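Hypothetical protein TT1426 (Thermus thermophilus, PDB 1WD5) is a predicted phosphoribosyltransferase of the type I fold whose reaction is not established, and it probably carries out a glycosyl transfer. Local coordinates at residues V26-P31 / E48-L53; D122-D127 / V152-V157. All blocks are in the same frame, centred on the assembly; numbering follows the deposited sequence.

In the fold
Contacts 1 and 2 are the parallel strand pairs of two beta-alpha-beta units in one mixed sheet, their centres about 10 Å apart. Strands 26-29 and 122-126 are neighbours, so the four strands run parallel in the order 48-59, 26-29, 122-126, 150-155. The junction is probably hydrogen-bonded through both backbone atoms of Leu28, its N 2.7 Å from Val124 O and its O 2.8 Å from Val126 N. The two units step outward in opposite directions, and their helices, 33-45 and 134-144, cover opposite faces. At the C-terminal ends, Leu30 CD2 packs 3.7 Å from Asp127 OD2. In type I phosphoribosyltransferases the phosphoribosyl pyrophosphate site lies at this end, and it probably does so here.

Contact 1 of 2, residues V26-P31 / E48-L53; sequences VVLGLP and ELDVVL
Leu28 and Val52 meet across two parallel strands of a beta-alpha-beta unit, whose helix 33-45 covers the opposite face through Val27 and Leu49. Leu28 CB lies 4.1 Å from Val52 CB. Leu28 CG stands anti to the carbonyl carbon (chi1 -57°); from it Leu28 CD2 runs alongside Asp50, 3.7 Å from Asp50 CB, while CD1 packs on Val123 of the next strand. Val143 of helix 134-144 also touches this side chain. The carboxylate of Asp50 turns to a salt bridge with Arg110, and Glu48 pairs with Arg113 and Arg121. Past the end of strand 26-29, Leu30 lies side by side with Val52, CD1 to CG1 at 3.5 Å. Pro31 crosses Val51 at about a right angle; its CG presses tightly on Val51 CG2 at 3.5 Å, and its CD sits 3.4 Å from Val52 O. An alanine at Pro31 would probably open a gap beside Val51 CG2 and leave that methyl less firmly packed. Four backbone hydrogen bonds join the segments, from Val27 N to Glu48 O through to the last, where Val52 N approaches Gly29 O at 3.3 Å from 42° above the carbonyl plane.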
# COMPACT_ATOMS: atom_id res chain seq x y z
N VAL A 26 -10.15 8.10 0.77
CA VAL A 26 -10.22 6.76 0.22
C VAL A 26 -9.01 6.12 0.89
O VAL A 26 -7.87 6.56 0.66
CB VAL A 26 -10.02 6.74 -1.31
CG1 VAL A 26 -10.01 5.31 -1.82
CG2 VAL A 26 -11.13 7.52 -1.98
N VAL A 27 -9.24 5.14 1.74
CA VAL A 27 -8.16 4.46 2.45
C VAL A 27 -7.80 3.18 1.72
O VAL A 27 -8.59 2.23 1.68
CB VAL A 27 -8.58 4.13 3.90
CG1 VAL A 27 -7.40 3.58 4.68
CG2 VAL A 27 -9.11 5.38 4.58
N LEU A 28 -6.60 3.15 1.14
CA LEU A 28 -6.13 1.99 0.39
C LEU A 28 -5.18 1.13 1.20
O LEU A 28 -4.15 1.60 1.68
CB LEU A 28 -5.41 2.46 -0.88
CG LEU A 28 -6.21 3.34 -1.84
CD1 LEU A 28 -5.37 3.66 -3.07
CD2 LEU A 28 -7.50 2.63 -2.24
N GLY A 29 -5.54 -0.14 1.37
CA GLY A 29 -4.70 -1.04 2.13
C GLY A 29 -3.93 -2.00 1.24
O GLY A 29 -4.48 -2.52 0.26
N LEU A 30 -2.66 -2.23 1.56
CA LEU A 30 -1.86 -3.17 0.78
C LEU A 30 -2.21 -4.57 1.27
O LEU A 30 -2.33 -4.80 2.46
CB LEU A 30 -0.36 -2.91 1.00
CG LEU A 30 0.30 -1.77 0.21
CD1 LEU A 30 -0.33 -0.44 0.56
CD2 LEU A 30 1.79 -1.75 0.53
N PRO A 31 -2.40 -5.52 0.34
CA PRO A 31 -2.75 -6.91 0.69
C PRO A 31 -1.60 -7.55 1.47
O PRO A 31 -0.44 -7.27 1.18
CB PRO A 31 -2.94 -7.58 -0.67
CG PRO A 31 -3.24 -6.43 -1.60
CD PRO A 31 -2.31 -5.36 -1.12
N GLU A 48 -13.69 5.63 2.94
CA GLU A 48 -14.05 4.48 2.12
C GLU A 48 -12.86 3.53 1.96
O GLU A 48 -11.77 3.94 1.59
CB GLU A 48 -14.53 4.97 0.75
CG GLU A 48 -14.71 3.89 -0.30
CD GLU A 48 -15.42 4.40 -1.53
OE1 GLU A 48 -15.14 5.54 -1.96
OE2 GLU A 48 -16.26 3.66 -2.09
N LEU A 49 -13.08 2.24 2.22
CA LEU A 49 -12.02 1.25 2.13
C LEU A 49 -11.93 0.53 0.79
O LEU A 49 -12.94 0.18 0.18
CB LEU A 49 -12.19 0.21 3.25
CG LEU A 49 -11.22 -0.97 3.39
CD1 LEU A 49 -11.52 -2.03 2.35
CD2 LEU A 49 -9.79 -0.48 3.29
N ASP A 50 -10.70 0.34 0.33
CA ASP A 50 -10.45 -0.38 -0.91
C ASP A 50 -9.03 -0.93 -0.83
O ASP A 50 -8.29 -0.63 0.12
CB ASP A 50 -10.59 0.53 -2.15
CG ASP A 50 -10.64 -0.26 -3.45
OD1 ASP A 50 -10.72 -1.51 -3.40
OD2 ASP A 50 -10.60 0.35 -4.53
N VAL A 51 -8.66 -1.74 -1.80
CA VAL A 51 -7.34 -2.32 -1.82
C VAL A 51 -6.54 -1.73 -2.97
O VAL A 51 -7.11 -1.33 -3.98
CB VAL A 51 -7.44 -3.85 -2.01
CG1 VAL A 51 -8.15 -4.15 -3.33
CG2 VAL A 51 -6.07 -4.47 -1.98
N VAL A 52 -5.23 -1.63 -2.79
CA VAL A 52 -4.37 -1.12 -3.85
C VAL A 52 -3.69 -2.37 -4.38
O VAL A 52 -3.09 -3.13 -3.63
CB VAL A 52 -3.34 -0.09 -3.33
CG1 VAL A 52 -2.50 -0.67 -2.20
CG2 VAL A 52 -2.46 0.37 -4.48
N LEU A 53 -3.81 -2.57 -5.69
CA LEU A 53 -3.25 -3.74 -6.35
C LEU A 53 -2.16 -3.34 -7.34
O LEU A 53 -2.45 -2.85 -8.44
CB LEU A 53 -4.38 -4.49 -7.06
CG LEU A 53 -5.45 -5.02 -6.09
CD1 LEU A 53 -6.77 -5.30 -6.80
CD2 LEU A 53 -4.91 -6.29 -5.43

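Contact 2 of 2, residues D122-D127 / V152-V157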
# COMPACT_ATOMS: atom_id res chain seq x y z
N ASP A 122 -8.81 12.64 -1.41
CA ASP A 122 -7.71 12.45 -0.48
C ASP A 122 -7.51 10.95 -0.37
O ASP A 122 -8.46 10.20 -0.13
CB ASP A 122 -8.04 13.03 0.90
CG ASP A 122 -8.19 14.55 0.88
OD1 ASP A 122 -7.55 15.21 0.03
OD2 ASP A 122 -8.94 15.08 1.72
N VAL A 123 -6.27 10.50 -0.56
CA VAL A 123 -5.95 9.08 -0.51
C VAL A 123 -4.93 8.75 0.58
O VAL A 123 -3.88 9.39 0.68
CB VAL A 123 -5.40 8.60 -1.86
CG1 VAL A 123 -5.08 7.11 -1.80
CG2 VAL A 123 -6.41 8.88 -2.97
N VAL A 124 -5.25 7.74 1.38
CA VAL A 124 -4.38 7.28 2.45
C VAL A 124 -3.91 5.86 2.14
O VAL A 124 -4.73 4.96 1.93
CB VAL A 124 -5.12 7.26 3.81
CG1 VAL A 124 -4.19 6.79 4.91
CG2 VAL A 124 -5.66 8.64 4.13
N LEU A 125 -2.59 5.65 2.08
CA LEU A 125 -2.02 4.34 1.81
C LEU A 125 -1.62 3.71 3.13
O LEU A 125 -0.86 4.30 3.90
CB LEU A 125 -0.81 4.46 0.89
CG LEU A 125 -1.12 4.74 -0.58
CD1 LEU A 125 0.16 5.04 -1.34
CD2 LEU A 125 -1.84 3.53 -1.17
N VAL A 126 -2.11 2.50 3.38
CA VAL A 126 -1.84 1.81 4.64
C VAL A 126 -1.37 0.36 4.53
O VAL A 126 -1.77 -0.37 3.63
CB VAL A 126 -3.13 1.78 5.52
CG1 VAL A 126 -2.82 1.19 6.88
CG2 VAL A 126 -3.72 3.17 5.65
N ASP A 127 -0.51 -0.05 5.47
CA ASP A 127 -0.03 -1.43 5.56
C ASP A 127 0.19 -1.63 7.06
O ASP A 127 0.28 -0.65 7.80
CB ASP A 127 1.29 -1.63 4.80
CG ASP A 127 1.54 -3.11 4.47
OD1 ASP A 127 0.74 -3.97 4.90
OD2 ASP A 127 2.54 -3.42 3.78
N VAL A 152 -1.27 10.40 1.46
CA VAL A 152 -0.62 10.27 2.76
C VAL A 152 -0.30 8.81 3.03
O VAL A 152 -1.18 7.95 2.90
CB VAL A 152 -1.52 10.77 3.91
CG1 VAL A 152 -0.83 10.52 5.25
CG2 VAL A 152 -1.82 12.25 3.74
N VAL A 153 0.94 8.53 3.39
CA VAL A 153 1.35 7.17 3.72
C VAL A 153 1.20 7.03 5.23
O VAL A 153 1.80 7.80 5.98
CB VAL A 153 2.82 6.91 3.33
CG1 VAL A 153 3.28 5.59 3.92
CG2 VAL A 153 2.96 6.90 1.82
N ALA A 154 0.41 6.06 5.67
CA ALA A 154 0.20 5.85 7.10
C ALA A 154 0.49 4.41 7.51
O ALA A 154 -0.11 3.47 6.97
CB ALA A 154 -1.23 6.24 7.46
N VAL A 155 1.40 4.24 8.47
CA VAL A 155 1.78 2.92 8.93
C VAL A 155 2.03 2.86 10.44
O VAL A 155 2.59 3.79 11.02
CB VAL A 155 3.06 2.44 8.22
CG1 VAL A 155 2.82 2.36 6.72
CG2 VAL A 155 4.20 3.41 8.52
N PRO A 156 1.63 1.76 11.09
CA PRO A 156 1.82 1.59 12.53
C PRO A 156 3.30 1.58 12.93
O PRO A 156 3.68 2.20 13.91
CB PRO A 156 1.15 0.24 12.81
CG PRO A 156 0.06 0.20 11.78
CD PRO A 156 0.78 0.69 10.55
N VAL A 157 4.13 0.86 12.17
CA VAL A 157 5.55 0.79 12.47
C VAL A 157 6.40 0.75 11.21
O VAL A 157 5.99 0.17 10.20
CB VAL A 157 5.87 -0.45 13.33
CG1 VAL A 157 5.64 -1.72 12.53
CG2 VAL A 157 7.32 -0.39 13.81
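Leu125 and Ala154 join through their peptide groups, the flat groups of this contact, with side chains above and below them. On one face stand Val124, Val126, Val152 and Ala154; helix 6-17 covers the last part of it, Leu13 on Val126 and Ala154, Leu17 on Ala154. On the other, Leu125 and Val153 pack against Leu140 of helix 134-144, the helix that links these two parallel strands in a beta-alpha-beta crossover. Between the chains, Ala154 N donates to Leu125 O at 2.8 Å in an almost straight bond (177° at the hydrogen). Val152 O takes Leu125 N, also at 2.8 Å, and Val123 O takes Val152 N. In all three the donor lies nearly along the C=O axis. Val124 CG1, anti to its backbone N (chi1 -179°), lies near both Val152 O and Ala154 CB, the latter 3.9 Å away. Val126 CG1 touches the Ala154 carbonyl oxygen at 3.5 Å, and the same oxygen receives a CA-H contact from Val126 CA at 3.3 Å. Beyond it the chains part: Asp127 N is 3.8 Å from Ala154 O. Pro156, which has no N-H to offer, brings its CD to 3.1 Å from Asp127 O. Asp127 closes the run VVLVD (Val123 to Asp127), which resembles the start of the phosphoribosyl pyrophosphate motif of type I phosphoribosyltransferases. The chemistry implies a strand pair joined by backbone hydrogen bonds and flanked by apolar side chains, whose cross-strand bonding lapses after Ala154 N: Asp127 N is buried without a partner in the model, consistent with a chain leaving the sheet for the probable binding loop.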